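Local atomic coordinates of O-methyltransferase family 2 (Planctopirus limnophila, PDB entry 5I2H), a protein that probably transfers methyl groups from S-adenosylmethionine to hydroxyl oxygens as a dimer, and binds the flavone apigenin in a pocket. Residues A[344-349]-A[359-364]; A[64-69]-A[320-325]; A[6-11]-A[214-219]; A[77-82]-A[91-96]. All blocks are in the same frame, centred on the assembly; numbering follows the deposited sequence.

Overall arrangement
Four contacts sample a class of methyltransferase in which a helical dimerisation domain is joined to a Rossmann-like domain. Contact 4 (77-82 with 91-96) directly follows helix 64-76, whose first turns belong to contact 2; the two touch, with centres about 21 Å apart, and contact 4 falls between the two segments of contact 2. Contact 2 sets that helix against helix 312-324, tying the dimerisation domain to the sheet-bearing domain beside the apigenin pocket. Contact 3 pins the N-terminal segment to helix 209-217, its segments alternating with those of contact 2; it lies about 47 Å from contact 4 between centres, yet both reach the second subunit. Contact 1, last along the chain, pairs the two C-terminal strands of the seven-stranded sheet.

Contact 1. Residues A[344-349]-A[359-364]; sequences LKYVDC and ILSEKV
Leu-360 O is gripped by two backbone donors, Val-347 N at 2.8 Å and Asp-348 N at 3.2 Å, both lying in the plane of its carbonyl. Two consecutive residues thus face one, a classic beta bulge in the antiparallel hairpin that ends the Rossmann-like sheet. On one side of the bulge Lys-345 and Glu-362 exchange a pair of hydrogen bonds, of which Lys-345 N to Glu-362 O is nearly straight at 174°; on the other, Leu-360 N donates to Asp-348 O. The extra residue turns Val-347 toward strand 359-362, so that its CB sits 3.3 Å from Leu-360 O and its CG2 meets Glu-362 CB. Tyr-346, its CG anti to the backbone N, shares a face of the sheet with Ser-361, Cys-349 and Ile-359, the face covered by helix 332-341. Asp-348 N lies over the centre of the tyrosine ring. Strand 296-301 flanks strand 359-362 along its other edge, bonding to Ile-359 and Ser-361. Near the chain end Lys-345 CB and Val-364 CG1 pack at 3.8 Å, their side chains crossing at about a right angle. The methyl CG2 of Ile-359 comes in the plane of the Tyr-346 ring, 3.8 Å from CE1 at its edge.

Contact 2. Residues A[64-69]-A[320-325]; sequences ERATQV and ALFSLT
Phe-322 has more of its surface buried here than any other residue, and Arg-65 and Val-69 meet it from helix 64-76. With CG anti to the backbone N, its ring reaches across to that helix; the axes of 64-69 and 320-324 run roughly antiparallel, at 155°. Val-69 lays CG2 over one face of the Phe-322 ring, 4.0 Å from its centroid, as a CH-pi contact, while Ala-66 CB touches Phe-322 CZ at 3.8 Å. Arg-65 extends past the ring, its CG in plane at the edge; a bend at chi3 (64°) then carries the guanidinium round so that Phe-322 CD1 lies over one of its faces, 3.3 Å from Arg-65 CZ. The two planes are 44° apart, so this is no parallel stack. From there Arg-65 NH1 donates to Thr-325 O at 3.0 Å, from above the carbonyl plane, and weakly to Phe-322 O. A water bound to Phe-322 O at 2.7 Å accepts a weak bond from NH2. NH1 also bonds Gly-327 O, and NH2 makes a salt bridge with Asp-129. An alanine in place of Arg-65 would probably loosen the end of helix 312-324, losing both the bond to Thr-325 O and the cover along the phenylalanine. Leu-321 and Leu-324 touch apigenin, so the contact joins a dimerisation-domain helix to one lining the ligand pocket of the methyltransferase domain.

Contact 3. Residues A[6-11]-A[214-219]; sequences VKDALR and VLQKYP
A single glutamine amide reads the backbone of an irregular segment with both of its polar atoms. Gln-216, on the last turn of helix 209-217 in the Rossmann-like domain, donates from NE2 to Lys-7 O at 2.8 Å and accepts at OE1 from Ala-9 N at 2.9 Å. The first bond lies in the amide plane and meets the carbonyl nearly along its C=O axis; in the second, the donor stands above the plane of the glutamine carbonyl. The chain reaches this far because it is extended beyond CG (chi2 -167°), and NE2 has a further acceptor in Thr-242 O, which helps to fix the flip of the amide. Beside it Asp-8 makes an Asx turn: OD1 accepts from Leu-10 N at 2.9 Å and from Arg-11 N, bending the segment just after the glutamine bond. Leu-10 slides past Gln-216 in the opposite direction, its CG 4.0 Å from Gln-216 CB, and crosses Lys-217 at about a right angle. Lys-7 forms a cation-pi pair with Trp-170 and packs on Pro-103 of the second subunit. One water joins the acceptors, donating to Gln-216 OE1 at 2.7 Å and to Asp-8 OD1 at 3.1 Å.

Contact 4. Residues A[77-82]-A[91-96]; sequences MQLLTK and TPLARN
Thr-91 satisfies two successive carbonyls of the segment 77-82. Its OG1 donates to Gln-78 O at 2.9 Å, and its N donates to Leu-79 O at 3.1 Å, nearly straight (174°); each donor stands above the plane of the carbonyl it meets. OG1 lies between the backbone N and the carbonyl carbon (chi1 64°), where it also accepts a weak bond from Ala-94 N at 3.4 Å. Thr-91 is therefore the N-cap of helix 92-97, and the same hydroxyl holds a carbonyl just beyond the end of another helix: Gln-78, with positive phi, is the C-prime residue of the Schellman motif closing helix 64-76. Between these two helices run the paired strands 80-82 and 88-90, the small wing of a winged-helix-like dimerisation domain. A valine at Thr-91 would lose both hydroxyl bonds and would probably loosen the tie between the turn after helix 64-76 and the start of helix 92-97. Leu-79 CD2 meets Leu-93 CD2 at 3.7 Å as the two side chains cross obliquely, and Ala-94 CB sits 3.1 Å from Leu-79 O. Ile-20 of the second subunit packs on Leu-79, and Asn-96 ND2 bonds Thr-15 OG1 of that subunit.

Contact 1. Residues A[344-349]-A[359-364]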
loop_
_atom_site.group_PDB
_atom_site.type_symbol
_atom_site.label_atom_id
_atom_site.label_comp_id
_atom_site.label_asym_id
_atom_site.label_seq_id
_atom_site.Cartn_x
_atom_site.Cartn_y
_atom_site.Cartn_z
ATOM N N LEU A 344 -21.144 -32.518 1.246
ATOM C CA LEU A 344 -20.283 -32.582 2.417
ATOM C C LEU A 344 -20.960 -31.931 3.621
ATOM O O LEU A 344 -21.819 -31.068 3.480
ATOM C CB LEU A 344 -18.995 -31.822 2.147
ATOM C CG LEU A 344 -18.014 -32.386 1.149
ATOM C CD1 LEU A 344 -17.077 -31.271 0.721
ATOM C CD2 LEU A 344 -17.228 -33.423 1.882
ATOM N N LYS A 345 -20.504 -32.284 4.815
ATOM C CA LYS A 345 -20.973 -31.639 6.040
ATOM C C LYS A 345 -19.900 -30.676 6.542
ATOM O O LYS A 345 -18.779 -31.098 6.827
ATOM C CB LYS A 345 -21.280 -32.695 7.091
ATOM C CG LYS A 345 -21.745 -32.180 8.429
ATOM C CD LYS A 345 -21.861 -33.379 9.375
ATOM C CE LYS A 345 -23.276 -33.563 9.942
ATOM N NZ LYS A 345 -23.728 -32.368 10.691
ATOM N N TYR A 346 -20.239 -29.390 6.638
ATOM C CA TYR A 346 -19.313 -28.409 7.178
ATOM C C TYR A 346 -19.075 -28.697 8.655
ATOM O O TYR A 346 -20.013 -29.002 9.401
ATOM C CB TYR A 346 -19.873 -27.007 6.989
ATOM C CG TYR A 346 -19.097 -25.935 7.707
ATOM C CD1 TYR A 346 -17.891 -25.471 7.208
ATOM C CD2 TYR A 346 -19.581 -25.369 8.884
ATOM C CE1 TYR A 346 -17.169 -24.492 7.873
ATOM C CE2 TYR A 346 -18.877 -24.367 9.539
ATOM C CZ TYR A 346 -17.665 -23.939 9.025
ATOM O OH TYR A 346 -16.959 -22.952 9.679
ATOM N N VAL A 347 -17.816 -28.618 9.077
ATOM C CA VAL A 347 -17.422 -28.937 10.446
ATOM C C VAL A 347 -16.926 -27.704 11.192
ATOM O O VAL A 347 -17.417 -27.389 12.280
ATOM C CB VAL A 347 -16.368 -30.068 10.474
ATOM C CG1 VAL A 347 -15.900 -30.349 11.913
ATOM C CG2 VAL A 347 -16.923 -31.322 9.833
ATOM N N ASP A 348 -15.928 -27.010 10.647
ATOM C CA ASP A 348 -15.306 -25.961 11.449
ATOM C C ASP A 348 -14.447 -25.084 10.546
ATOM O O ASP A 348 -14.133 -25.451 9.411
ATOM C CB ASP A 348 -14.459 -26.580 12.570
ATOM C CG ASP A 348 -14.301 -25.673 13.765
ATOM O OD1 ASP A 348 -14.697 -24.495 13.681
ATOM O OD2 ASP A 348 -13.777 -26.154 14.806
ATOM N N CYS A 349 -14.056 -23.924 11.077
ATOM C CA CYS A 349 -13.113 -23.007 10.433
ATOM C C CYS A 349 -12.086 -22.620 11.492
ATOM O O CYS A 349 -12.467 -22.158 12.571
ATOM C CB CYS A 349 -13.855 -21.773 9.879
ATOM S SG CYS A 349 -12.832 -20.552 9.104
ATOM N N ILE A 359 -10.696 -24.607 6.577
ATOM C CA ILE A 359 -12.116 -24.930 6.553
ATOM C C ILE A 359 -12.228 -26.444 6.453
ATOM O O ILE A 359 -11.819 -27.034 5.450
ATOM C CB ILE A 359 -12.817 -24.244 5.371
ATOM C CG1 ILE A 359 -12.580 -22.738 5.397
ATOM C CG2 ILE A 359 -14.327 -24.596 5.307
ATOM C CD1 ILE A 359 -13.021 -22.121 4.064
ATOM N N LEU A 360 -12.809 -27.069 7.471
ATOM C CA LEU A 360 -12.916 -28.518 7.567
ATOM C C LEU A 360 -14.336 -28.960 7.245
ATOM O O LEU A 360 -15.292 -28.394 7.786
ATOM C CB LEU A 360 -12.543 -28.991 8.973
ATOM C CG LEU A 360 -11.087 -28.949 9.354
ATOM C CD1 LEU A 360 -10.931 -27.956 10.451
ATOM C CD2 LEU A 360 -10.693 -30.336 9.824
ATOM N N SER A 361 -14.460 -29.952 6.356
ATOM C CA SER A 361 -15.737 -30.563 6.018
ATOM C C SER A 361 -15.556 -32.073 5.927
ATOM O O SER A 361 -14.447 -32.574 5.712
ATOM C CB SER A 361 -16.294 -30.016 4.705
ATOM O OG SER A 361 -16.350 -28.603 4.730
ATOM N N GLU A 362 -16.667 -32.797 6.087
ATOM C CA GLU A 362 -16.622 -34.244 6.243
ATOM C C GLU A 362 -17.554 -34.922 5.245
ATOM O O GLU A 362 -18.685 -34.478 5.032
ATOM C CB GLU A 362 -16.996 -34.649 7.683
ATOM C CG GLU A 362 -16.755 -36.115 7.983
ATOM C CD GLU A 362 -17.033 -36.490 9.437
ATOM O OE1 GLU A 362 -16.593 -35.763 10.354
ATOM O OE2 GLU A 362 -17.692 -37.517 9.664
ATOM N N LYS A 363 -17.070 -36.001 4.634
ATOM C CA LYS A 363 -17.875 -36.758 3.685
ATOM C C LYS A 363 -18.938 -37.518 4.452
ATOM O O LYS A 363 -18.626 -38.229 5.419
ATOM C CB LYS A 363 -17.006 -37.745 2.901
ATOM C CG LYS A 363 -17.797 -38.632 1.923
ATOM C CD LYS A 363 -18.018 -37.873 0.611
ATOM C CE LYS A 363 -18.679 -38.714 -0.431
ATOM N NZ LYS A 363 -17.719 -39.395 -1.338
ATOM N N VAL A 364 -20.191 -37.395 4.014
ATOM C CA VAL A 364 -21.261 -38.104 4.684
ATOM C C VAL A 364 -21.898 -39.078 3.721
ATOM O O VAL A 364 -22.738 -39.879 4.148
ATOM C CB VAL A 364 -22.306 -37.144 5.261
ATOM C CG1 VAL A 364 -21.713 -36.372 6.434
ATOM C CG2 VAL A 364 -22.797 -36.218 4.182
ATOM O OXT VAL A 364 -21.575 -39.078 2.525
#

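Contact 2. Residues A[64-69]-A[320-325]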
loop_
_atom_site.group_PDB
_atom_site.type_symbol
_atom_site.label_atom_id
_atom_site.label_comp_id
_atom_site.label_asym_id
_atom_site.label_seq_id
_atom_site.Cartn_x
_atom_site.Cartn_y
_atom_site.Cartn_z
ATOM N N GLU A 64 -18.898 -10.010 -13.780
ATOM C CA GLU A 64 -19.254 -10.181 -12.377
ATOM C C GLU A 64 -18.017 -10.226 -11.507
ATOM O O GLU A 64 -17.971 -9.585 -10.452
ATOM C CB GLU A 64 -20.061 -11.467 -12.173
ATOM C CG GLU A 64 -20.791 -11.561 -10.800
ATOM C CD GLU A 64 -20.040 -12.351 -9.671
ATOM O OE1 GLU A 64 -18.964 -12.973 -9.916
ATOM O OE2 GLU A 64 -20.560 -12.350 -8.515
ATOM N N ARG A 65 -17.000 -10.973 -11.932
ATOM C CA ARG A 65 -15.805 -11.097 -11.104
ATOM C C ARG A 65 -15.102 -9.753 -10.988
ATOM O O ARG A 65 -14.730 -9.328 -9.882
ATOM C CB ARG A 65 -14.854 -12.156 -11.681
ATOM C CG ARG A 65 -13.599 -12.366 -10.789
ATOM C CD ARG A 65 -12.681 -13.478 -11.303
ATOM N NE ARG A 65 -12.119 -13.168 -12.604
ATOM C CZ ARG A 65 -10.821 -13.143 -12.871
ATOM N NH1 ARG A 65 -9.920 -13.391 -11.912
ATOM N NH2 ARG A 65 -10.420 -12.886 -14.113
ATOM N N ALA A 66 -14.915 -9.059 -12.120
ATOM C CA ALA A 66 -14.229 -7.766 -12.071
ATOM C C ALA A 66 -15.003 -6.782 -11.215
ATOM O O ALA A 66 -14.408 -6.013 -10.438
ATOM C CB ALA A 66 -14.042 -7.202 -13.485
ATOM N N THR A 67 -16.337 -6.798 -11.324
ATOM C CA THR A 67 -17.114 -5.854 -10.523
ATOM C C THR A 67 -17.007 -6.191 -9.036
ATOM O O THR A 67 -16.862 -5.280 -8.196
ATOM C CB THR A 67 -18.571 -5.813 -10.993
ATOM O OG1 THR A 67 -18.607 -5.504 -12.396
ATOM C CG2 THR A 67 -19.341 -4.724 -10.240
ATOM N N GLN A 68 -17.019 -7.490 -8.695
ATOM C CA GLN A 68 -16.905 -7.883 -7.293
ATOM C C GLN A 68 -15.574 -7.445 -6.713
ATOM O O GLN A 68 -15.537 -6.927 -5.595
ATOM C CB GLN A 68 -17.064 -9.392 -7.082
ATOM C CG GLN A 68 -18.428 -9.979 -7.328
ATOM C CD GLN A 68 -19.390 -9.856 -6.154
ATOM O OE1 GLN A 68 -19.262 -8.983 -5.300
ATOM N NE2 GLN A 68 -20.360 -10.765 -6.109
ATOM N N VAL A 69 -14.461 -7.682 -7.422
ATOM C CA VAL A 69 -13.191 -7.340 -6.781
ATOM C C VAL A 69 -13.059 -5.818 -6.643
ATOM O O VAL A 69 -12.482 -5.327 -5.666
ATOM C CB VAL A 69 -11.955 -7.948 -7.488
ATOM C CG1 VAL A 69 -12.116 -9.468 -7.650
ATOM C CG2 VAL A 69 -11.663 -7.322 -8.820
ATOM N N ALA A 320 -4.704 -8.841 -6.324
ATOM C CA ALA A 320 -3.545 -9.555 -6.860
ATOM C C ALA A 320 -3.971 -10.873 -7.498
ATOM O O ALA A 320 -3.518 -11.216 -8.590
ATOM C CB ALA A 320 -2.507 -9.822 -5.767
ATOM N N LEU A 321 -4.837 -11.634 -6.815
ATOM C CA LEU A 321 -5.294 -12.915 -7.367
ATOM C C LEU A 321 -6.109 -12.706 -8.642
ATOM O O LEU A 321 -5.990 -13.477 -9.616
ATOM C CB LEU A 321 -6.117 -13.665 -6.319
ATOM C CG LEU A 321 -5.340 -14.108 -5.074
ATOM C CD1 LEU A 321 -6.318 -14.628 -4.040
ATOM C CD2 LEU A 321 -4.268 -15.171 -5.434
ATOM N N PHE A 322 -6.952 -11.674 -8.653
ATOM C CA PHE A 322 -7.721 -11.357 -9.853
ATOM C C PHE A 322 -6.794 -11.051 -11.018
ATOM O O PHE A 322 -7.061 -11.447 -12.167
ATOM C CB PHE A 322 -8.641 -10.166 -9.573
ATOM C CG PHE A 322 -9.322 -9.634 -10.797
ATOM C CD1 PHE A 322 -10.485 -10.228 -11.268
ATOM C CD2 PHE A 322 -8.764 -8.560 -11.517
ATOM C CE1 PHE A 322 -11.099 -9.761 -12.423
ATOM C CE2 PHE A 322 -9.377 -8.075 -12.659
ATOM C CZ PHE A 322 -10.547 -8.673 -13.118
ATOM N N SER A 323 -5.678 -10.365 -10.729
ATOM C CA SER A 323 -4.751 -9.956 -11.782
ATOM C C SER A 323 -3.975 -11.130 -12.347
ATOM O O SER A 323 -3.550 -11.078 -13.506
ATOM C CB SER A 323 -3.757 -8.921 -11.258
ATOM O OG SER A 323 -4.451 -7.771 -10.821
ATOM N N LEU A 324 -3.756 -12.169 -11.546
ATOM C CA LEU A 324 -2.862 -13.256 -11.912
ATOM C C LEU A 324 -3.563 -14.561 -12.255
ATOM O O LEU A 324 -2.911 -15.460 -12.810
ATOM C CB LEU A 324 -1.882 -13.527 -10.766
ATOM C CG LEU A 324 -0.887 -12.405 -10.446
ATOM C CD1 LEU A 324 -0.231 -12.641 -9.106
ATOM C CD2 LEU A 324 0.164 -12.341 -11.535
ATOM N N THR A 325 -4.845 -14.705 -11.917
ATOM C CA THR A 325 -5.538 -15.982 -11.996
ATOM C C THR A 325 -6.950 -15.745 -12.514
ATOM O O THR A 325 -7.325 -14.609 -12.847
ATOM C CB THR A 325 -5.615 -16.693 -10.646
ATOM O OG1 THR A 325 -6.636 -16.091 -9.851
ATOM C CG2 THR A 325 -4.305 -16.635 -9.885
HETATM O O HOH W 1 -7.526 -11.283 -14.837
#

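Contact 3. Residues A[6-11]-A[214-219]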
loop_
_atom_site.group_PDB
_atom_site.type_symbol
_atom_site.label_atom_id
_atom_site.label_comp_id
_atom_site.label_asym_id
_atom_site.label_seq_id
_atom_site.Cartn_x
_atom_site.Cartn_y
_atom_site.Cartn_z
ATOM N N VAL A 6 17.500 -33.525 9.754
ATOM C CA VAL A 6 16.081 -33.449 9.432
ATOM C C VAL A 6 15.609 -32.010 9.633
ATOM O O VAL A 6 15.694 -31.467 10.741
ATOM C CB VAL A 6 15.229 -34.437 10.254
ATOM C CG1 VAL A 6 13.735 -34.235 9.958
ATOM C CG2 VAL A 6 15.570 -35.874 9.897
ATOM N N LYS A 7 15.126 -31.395 8.553
ATOM C CA LYS A 7 14.532 -30.065 8.610
ATOM C C LYS A 7 13.229 -30.115 9.394
ATOM O O LYS A 7 12.339 -30.917 9.080
ATOM C CB LYS A 7 14.291 -29.552 7.190
ATOM C CG LYS A 7 13.731 -28.147 7.122
ATOM C CD LYS A 7 13.632 -27.650 5.669
ATOM C CE LYS A 7 13.037 -26.239 5.657
ATOM N NZ LYS A 7 13.965 -25.302 6.371
ATOM N N ASP A 8 13.112 -29.246 10.400
ATOM C CA ASP A 8 11.960 -29.219 11.306
ATOM C C ASP A 8 10.825 -28.413 10.682
ATOM O O ASP A 8 10.938 -27.192 10.553
ATOM C CB ASP A 8 12.398 -28.612 12.633
ATOM C CG ASP A 8 11.319 -28.667 13.718
ATOM O OD1 ASP A 8 10.134 -28.970 13.448
ATOM O OD2 ASP A 8 11.692 -28.412 14.888
ATOM N N ALA A 9 9.724 -29.073 10.300
ATOM C CA ALA A 9 8.585 -28.375 9.708
ATOM C C ALA A 9 7.496 -28.062 10.730
ATOM O O ALA A 9 6.434 -27.529 10.351
ATOM C CB ALA A 9 7.979 -29.195 8.547
ATOM N N LEU A 10 7.734 -28.364 12.017
ATOM C CA LEU A 10 6.728 -28.148 13.056
ATOM C C LEU A 10 7.018 -26.962 13.955
ATOM O O LEU A 10 6.087 -26.452 14.600
ATOM C CB LEU A 10 6.581 -29.397 13.936
ATOM C CG LEU A 10 6.034 -30.615 13.177
ATOM C CD1 LEU A 10 6.022 -31.836 14.082
ATOM C CD2 LEU A 10 4.631 -30.360 12.587
ATOM N N ARG A 11 8.266 -26.518 14.030
ATOM C CA ARG A 11 8.577 -25.387 14.890
ATOM C C ARG A 11 7.874 -24.141 14.366
ATOM O O ARG A 11 7.934 -23.836 13.168
ATOM C CB ARG A 11 10.081 -25.165 14.942
ATOM C CG ARG A 11 10.473 -23.991 15.831
ATOM C CD ARG A 11 11.253 -24.437 17.055
ATOM N NE ARG A 11 12.659 -24.708 16.762
ATOM C CZ ARG A 11 13.672 -23.940 17.143
ATOM N NH1 ARG A 11 14.917 -24.282 16.835
ATOM N NH2 ARG A 11 13.446 -22.836 17.835
ATOM N N VAL A 214 2.362 -32.028 8.219
ATOM C CA VAL A 214 1.401 -32.965 8.800
ATOM C C VAL A 214 2.052 -34.327 9.017
ATOM O O VAL A 214 1.863 -34.972 10.063
ATOM C CB VAL A 214 0.157 -33.058 7.894
ATOM C CG1 VAL A 214 -0.750 -34.222 8.316
ATOM C CG2 VAL A 214 -0.601 -31.729 7.955
ATOM N N LEU A 215 2.857 -34.777 8.056
ATOM C CA LEU A 215 3.479 -36.094 8.215
ATOM C C LEU A 215 4.493 -36.121 9.356
ATOM O O LEU A 215 4.675 -37.181 9.974
ATOM C CB LEU A 215 4.173 -36.534 6.920
ATOM C CG LEU A 215 3.253 -36.812 5.726
ATOM C CD1 LEU A 215 4.089 -37.298 4.507
ATOM C CD2 LEU A 215 2.123 -37.797 6.070
ATOM N N GLN A 216 5.197 -35.006 9.630
ATOM C CA GLN A 216 6.047 -34.981 10.826
ATOM C C GLN A 216 5.217 -35.023 12.100
ATOM O O GLN A 216 5.636 -35.628 13.102
ATOM C CB GLN A 216 6.955 -33.749 10.833
ATOM C CG GLN A 216 7.969 -33.705 9.701
ATOM C CD GLN A 216 8.999 -32.639 9.962
ATOM O OE1 GLN A 216 8.770 -31.747 10.789
ATOM N NE2 GLN A 216 10.151 -32.722 9.290
ATOM N N LYS A 217 4.047 -34.405 12.092
ATOM C CA LYS A 217 3.208 -34.427 13.280
ATOM C C LYS A 217 2.592 -35.802 13.512
ATOM O O LYS A 217 2.380 -36.204 14.663
ATOM C CB LYS A 217 2.102 -33.391 13.152
ATOM C CG LYS A 217 1.157 -33.427 14.353
ATOM C CD LYS A 217 0.431 -32.162 14.524
ATOM C CE LYS A 217 -0.011 -32.041 15.994
ATOM N NZ LYS A 217 1.125 -31.692 16.924
ATOM N N TYR A 218 2.290 -36.523 12.431
ATOM C CA TYR A 218 1.538 -37.775 12.476
ATOM C C TYR A 218 2.397 -38.850 11.822
ATOM O O TYR A 218 2.261 -39.131 10.619
ATOM C CB TYR A 218 0.194 -37.628 11.770
ATOM C CG TYR A 218 -0.802 -36.736 12.477
ATOM C CD1 TYR A 218 -1.466 -37.170 13.622
ATOM C CD2 TYR A 218 -1.090 -35.467 11.994
ATOM C CE1 TYR A 218 -2.390 -36.373 14.262
ATOM C CE2 TYR A 218 -2.020 -34.656 12.630
ATOM C CZ TYR A 218 -2.660 -35.108 13.761
ATOM O OH TYR A 218 -3.591 -34.299 14.385
ATOM N N PRO A 219 3.289 -39.478 12.581
ATOM C CA PRO A 219 4.240 -40.442 11.991
ATOM C C PRO A 219 3.594 -41.668 11.343
ATOM O O PRO A 219 4.271 -42.373 10.570
ATOM C CB PRO A 219 5.099 -40.849 13.192
ATOM C CG PRO A 219 4.914 -39.751 14.185
ATOM C CD PRO A 219 3.528 -39.250 14.013
HETATM O O HOH W 2 9.719 -32.072 13.305
#

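Contact 4. Residues A[77-82]-A[91-96]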
loop_
_atom_site.group_PDB
_atom_site.type_symbol
_atom_site.label_atom_id
_atom_site.label_comp_id
_atom_site.label_asym_id
_atom_site.label_seq_id
_atom_site.Cartn_x
_atom_site.Cartn_y
_atom_site.Cartn_z
HETATM N N MSE A 77 -11.800 0.028 1.612
HETATM C CA MSE A 77 -11.130 1.315 1.810
HETATM C C MSE A 77 -12.101 2.372 2.360
HETATM O O MSE A 77 -11.760 3.550 2.437
HETATM C CB MSE A 77 -10.525 1.802 0.495
HETATM C CG MSE A 77 -9.233 1.075 0.116
HETATM SE SE MSE A 77 -8.429 1.807 -1.541
HETATM C CE MSE A 77 -8.887 0.330 -2.672
ATOM N N GLN A 78 -13.321 1.935 2.706
ATOM C CA GLN A 78 -14.347 2.787 3.322
ATOM C C GLN A 78 -14.814 3.876 2.355
ATOM O O GLN A 78 -15.137 5.007 2.750
ATOM C CB GLN A 78 -13.856 3.392 4.638
ATOM C CG GLN A 78 -13.362 2.355 5.622
ATOM C CD GLN A 78 -13.701 2.730 7.043
ATOM O OE1 GLN A 78 -13.169 3.696 7.581
ATOM N NE2 GLN A 78 -14.627 1.990 7.647
ATOM N N LEU A 79 -14.870 3.525 1.072
ATOM C CA LEU A 79 -15.294 4.464 0.034
ATOM C C LEU A 79 -16.645 4.115 -0.567
ATOM O O LEU A 79 -17.354 5.006 -1.052
ATOM C CB LEU A 79 -14.244 4.532 -1.080
ATOM C CG LEU A 79 -12.865 4.987 -0.593
ATOM C CD1 LEU A 79 -11.835 4.873 -1.720
ATOM C CD2 LEU A 79 -12.948 6.420 -0.027
ATOM N N LEU A 80 -17.000 2.833 -0.570
ATOM C CA LEU A 80 -18.351 2.402 -0.894
ATOM C C LEU A 80 -18.942 1.674 0.301
ATOM O O LEU A 80 -18.233 1.228 1.212
ATOM C CB LEU A 80 -18.379 1.485 -2.121
ATOM C CG LEU A 80 -17.780 1.977 -3.435
ATOM C CD1 LEU A 80 -17.948 0.922 -4.537
ATOM C CD2 LEU A 80 -18.395 3.253 -3.870
ATOM N N THR A 81 -20.258 1.544 0.289
ATOM C CA THR A 81 -20.943 0.849 1.356
ATOM C C THR A 81 -22.065 0.018 0.748
ATOM O O THR A 81 -22.610 0.351 -0.313
ATOM C CB THR A 81 -21.457 1.835 2.417
ATOM O OG1 THR A 81 -22.079 1.097 3.473
ATOM C CG2 THR A 81 -22.459 2.809 1.835
ATOM N N LYS A 82 -22.358 -1.109 1.393
ATOM C CA LYS A 82 -23.427 -2.003 0.942
ATOM C C LYS A 82 -24.626 -1.855 1.874
ATOM O O LYS A 82 -24.656 -2.455 2.948
ATOM C CB LYS A 82 -22.941 -3.446 0.885
ATOM C CG LYS A 82 -21.932 -3.665 -0.215
ATOM C CD LYS A 82 -21.633 -5.161 -0.462
ATOM C CE LYS A 82 -20.566 -5.310 -1.547
ATOM N NZ LYS A 82 -20.152 -6.712 -1.863
ATOM N N THR A 91 -19.785 6.270 0.386
ATOM C CA THR A 91 -19.698 6.843 1.717
ATOM C C THR A 91 -19.461 8.348 1.606
ATOM O O THR A 91 -19.038 8.847 0.561
ATOM C CB THR A 91 -18.550 6.226 2.509
ATOM O OG1 THR A 91 -17.351 6.576 1.829
ATOM C CG2 THR A 91 -18.665 4.688 2.570
ATOM N N PRO A 92 -19.702 9.088 2.683
ATOM C CA PRO A 92 -19.397 10.523 2.642
ATOM C C PRO A 92 -17.961 10.806 2.264
ATOM O O PRO A 92 -17.699 11.760 1.526
ATOM C CB PRO A 92 -19.721 10.989 4.071
ATOM C CG PRO A 92 -20.793 10.041 4.527
ATOM C CD PRO A 92 -20.463 8.709 3.888
ATOM N N LEU A 93 -17.025 9.976 2.725
ATOM C CA LEU A 93 -15.626 10.188 2.389
ATOM C C LEU A 93 -15.413 10.195 0.873
ATOM O O LEU A 93 -14.751 11.090 0.343
ATOM C CB LEU A 93 -14.778 9.119 3.068
ATOM C CG LEU A 93 -13.273 9.186 2.900
ATOM C CD1 LEU A 93 -12.763 10.375 3.698
ATOM C CD2 LEU A 93 -12.631 7.860 3.371
ATOM N N ALA A 94 -16.011 9.234 0.153
ATOM C CA ALA A 94 -15.892 9.200 -1.310
ATOM C C ALA A 94 -16.692 10.333 -1.940
ATOM O O ALA A 94 -16.246 10.962 -2.910
ATOM C CB ALA A 94 -16.390 7.854 -1.878
ATOM N N ARG A 95 -17.884 10.605 -1.403
ATOM C CA ARG A 95 -18.728 11.628 -2.011
ATOM C C ARG A 95 -18.057 13.001 -1.945
ATOM O O ARG A 95 -18.156 13.808 -2.889
ATOM C CB ARG A 95 -20.096 11.640 -1.335
ATOM C CG ARG A 95 -21.171 12.388 -2.151
ATOM C CD ARG A 95 -22.570 12.328 -1.541
ATOM N NE ARG A 95 -22.988 10.986 -1.095
ATOM C CZ ARG A 95 -23.647 10.078 -1.829
ATOM N NH1 ARG A 95 -23.912 10.292 -3.111
ATOM N NH2 ARG A 95 -23.988 8.907 -1.272
ATOM N N ASN A 96 -17.366 13.283 -0.838
ATOM C CA ASN A 96 -16.739 14.589 -0.659
ATOM C C ASN A 96 -15.404 14.702 -1.373
ATOM O O ASN A 96 -14.993 15.812 -1.727
ATOM C CB ASN A 96 -16.540 14.877 0.831
ATOM C CG ASN A 96 -17.863 15.015 1.554
ATOM O OD1 ASN A 96 -18.832 15.451 0.955
ATOM N ND2 ASN A 96 -17.916 14.622 2.825
#